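Local coordinates for protein acyl-coenzyme A thioesterase PaaI (Escherichia coli, PDB 2FS2) that hydrolyses acyl-CoA thioesters in phenylacetate degradation, with a preference for ring-hydroxylated phenylacetyl-CoA esters, at residues Ala97-Arg102 / Tyr111-Val116. Residues are numbered along the deposited sequence; the frame is centred on the assembly and turned at random.
Sequences ATAQVR and YDIEIV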
loop_
_atom_site.group_PDB
_atom_site.type_symbol
_atom_site.label_atom_id
_atom_site.label_comp_id
_atom_site.label_asym_id
_atom_site.label_seq_id
_atom_site.Cartn_x
_atom_site.Cartn_y
_atom_site.Cartn_z
ATOM N N ALA B 97 -8.298 -10.219 15.589
ATOM C CA ALA B 97 -7.351 -9.242 14.993
ATOM C C ALA B 97 -6.292 -8.930 16.052
ATOM O O ALA B 97 -6.652 -8.575 17.218
ATOM C CB ALA B 97 -8.091 -7.935 14.506
ATOM N N THR B 98 -5.028 -9.158 15.708
ATOM C CA THR B 98 -3.924 -8.870 16.555
ATOM C C THR B 98 -3.110 -7.775 15.908
ATOM O O THR B 98 -2.683 -7.925 14.763
ATOM C CB THR B 98 -3.091 -10.054 16.616
ATOM O OG1 THR B 98 -3.815 -11.122 17.291
ATOM C CG2 THR B 98 -1.862 -9.903 17.521
ATOM N N ALA B 99 -2.813 -6.733 16.680
ATOM C CA ALA B 99 -2.086 -5.609 16.157
ATOM C C ALA B 99 -0.786 -5.519 16.924
ATOM O O ALA B 99 -0.787 -5.630 18.129
ATOM C CB ALA B 99 -2.944 -4.401 16.365
ATOM N N GLN B 100 0.350 -5.314 16.266
ATOM C CA GLN B 100 1.654 -5.314 16.911
ATOM C C GLN B 100 2.399 -4.094 16.344
ATOM O O GLN B 100 2.416 -3.931 15.121
ATOM C CB GLN B 100 2.485 -6.394 16.265
ATOM C CG GLN B 100 2.446 -7.655 16.755
ATOM C CD GLN B 100 3.201 -8.576 15.805
ATOM O OE1 GLN B 100 4.427 -8.511 15.719
ATOM N NE2 GLN B 100 2.482 -9.380 15.092
ATOM N N VAL B 101 3.023 -3.307 17.200
ATOM C CA VAL B 101 3.873 -2.171 16.779
ATOM C C VAL B 101 5.138 -2.759 16.038
ATOM O O VAL B 101 5.730 -3.753 16.470
ATOM C CB VAL B 101 4.228 -1.254 17.977
ATOM C CG1 VAL B 101 4.987 -1.954 19.019
ATOM C CG2 VAL B 101 5.072 -0.061 17.558
ATOM N N ARG B 102 5.439 -2.222 14.862
ATOM C CA ARG B 102 6.772 -2.417 14.167
ATOM C C ARG B 102 7.698 -1.208 14.352
ATOM O O ARG B 102 8.858 -1.378 14.397
ATOM C CB ARG B 102 6.515 -2.493 12.662
ATOM C CG ARG B 102 5.523 -3.625 12.311
ATOM C CD ARG B 102 5.922 -5.019 12.841
ATOM N NE ARG B 102 7.283 -5.460 12.510
ATOM C CZ ARG B 102 7.678 -6.015 11.320
ATOM N NH1 ARG B 102 6.867 -6.139 10.313
ATOM N NH2 ARG B 102 8.882 -6.502 11.141
ATOM N N TYR B 111 2.168 -0.162 12.451
ATOM C CA TYR B 111 1.511 -1.272 13.226
ATOM C C TYR B 111 1.029 -2.270 12.191
ATOM O O TYR B 111 0.433 -1.868 11.183
ATOM C CB TYR B 111 0.277 -0.760 13.955
ATOM C CG TYR B 111 0.695 0.090 15.205
ATOM C CD1 TYR B 111 1.229 1.370 15.012
ATOM C CD2 TYR B 111 0.654 -0.444 16.496
ATOM C CE1 TYR B 111 1.745 2.130 16.105
ATOM C CE2 TYR B 111 1.176 0.301 17.645
ATOM C CZ TYR B 111 1.661 1.606 17.398
ATOM O OH TYR B 111 2.227 2.303 18.378
ATOM N N ASP B 112 1.275 -3.535 12.477
ATOM C CA ASP B 112 0.870 -4.650 11.621
ATOM C C ASP B 112 -0.288 -5.301 12.339
ATOM O O ASP B 112 -0.159 -5.571 13.528
ATOM C CB ASP B 112 1.949 -5.654 11.586
ATOM C CG ASP B 112 2.964 -5.353 10.480
ATOM O OD1 ASP B 112 2.812 -4.248 9.886
ATOM O OD2 ASP B 112 3.899 -6.127 10.092
ATOM N N ILE B 113 -1.333 -5.633 11.587
ATOM C CA ILE B 113 -2.479 -6.272 12.178
ATOM C C ILE B 113 -2.722 -7.567 11.351
ATOM O O ILE B 113 -2.651 -7.581 10.113
ATOM C CB ILE B 113 -3.755 -5.380 12.083
ATOM C CG1 ILE B 113 -3.842 -4.228 13.102
ATOM C CG2 ILE B 113 -5.057 -6.251 12.200
ATOM C CD1 ILE B 113 -2.716 -3.097 12.952
ATOM N N GLU B 114 -3.036 -8.657 12.023
ATOM C CA GLU B 114 -3.444 -9.862 11.279
ATOM C C GLU B 114 -4.799 -10.300 11.809
ATOM O O GLU B 114 -4.965 -10.436 13.022
ATOM C CB GLU B 114 -2.396 -10.940 11.515
ATOM C CG GLU B 114 -2.772 -12.331 10.902
ATOM C CD GLU B 114 -1.561 -13.256 10.733
ATOM O OE1 GLU B 114 -0.505 -12.969 11.396
ATOM O OE2 GLU B 114 -1.643 -14.276 9.931
ATOM N N ILE B 115 -5.701 -10.682 10.907
ATOM C CA ILE B 115 -6.979 -11.261 11.270
ATOM C C ILE B 115 -7.028 -12.776 10.914
ATOM O O ILE B 115 -6.757 -13.154 9.790
ATOM C CB ILE B 115 -8.230 -10.494 10.622
ATOM C CG1 ILE B 115 -8.233 -8.972 10.907
ATOM C CG2 ILE B 115 -9.599 -11.141 11.070
ATOM C CD1 ILE B 115 -9.459 -8.207 10.277
ATOM N N VAL B 116 -7.376 -13.583 11.905
ATOM C CA VAL B 116 -7.294 -15.019 11.864
ATOM C C VAL B 116 -8.661 -15.518 12.289
ATOM O O VAL B 116 -9.306 -14.870 13.151
ATOM C CB VAL B 116 -6.186 -15.459 12.860
ATOM C CG1 VAL B 116 -6.276 -16.858 13.217
ATOM C CG2 VAL B 116 -4.720 -15.200 12.237
HETATM O O HOH W 1 -5.174 -12.549 15.311
#
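Arg102 turns its side chain toward strand 111-116 and sets NH1 3.0 Å from Asp112 OD2 in a salt bridge. NH1 comes from above the carboxylate plane, and the guanidinium and carboxylate planes stand 70° apart. Arg102 CG, anti to the carbonyl carbon, lies 3.6 Å from Asp112 CG. Beyond it the arginine chain is bent at chi2 and chi3. Asp112 also pairs with two other arginines: OD1 with Arg127 of the same chain, OD2 with Arg127 of a second subunit. Arg102 NH2 makes a second salt bridge, to Glu114 OE1 of that subunit, and Glu114 here pairs in return with its Arg102.

The other face of the sheet is mostly apolar. Val101 lies against the Tyr111 ring, with its CA over the ring face, 4.1 Å from the ring centroid, in a CH-pi contact. Val101 CB touches the ring at CE2, and CG2, anti to the backbone N, reaches CZ and OH. The Tyr111 hydroxyl, the polar end of this face, is hydrogen-bonded to Gln104 and Gln72. Further along, Ala99 CB presses on Ile113 CG1 at 3.4 Å, a tight fit, and Ala97 CB meets Ile115 CG1 at 3.7 Å. Ala99 and Tyr111 also touch helix 54-70, the central helix around which the hot dog fold wraps its antiparallel sheet.

Backbone hydrogen bonds join Thr98 with Glu114 and Gln100 with Asp112, in both directions. A water bridges Thr98 OG1 and Glu114 O.

An alanine in place of Arg102 would probably leave Glu114 of the second subunit without its salt-bridge partner and Asp112 with less positive charge around it. The two faces thus differ in chemistry: one is mostly apolar, with Ala99 and Tyr111 against the helix, while on the other Asp112, Glu114 and Arg102 exchange salt bridges with the second subunit of the homotetramer.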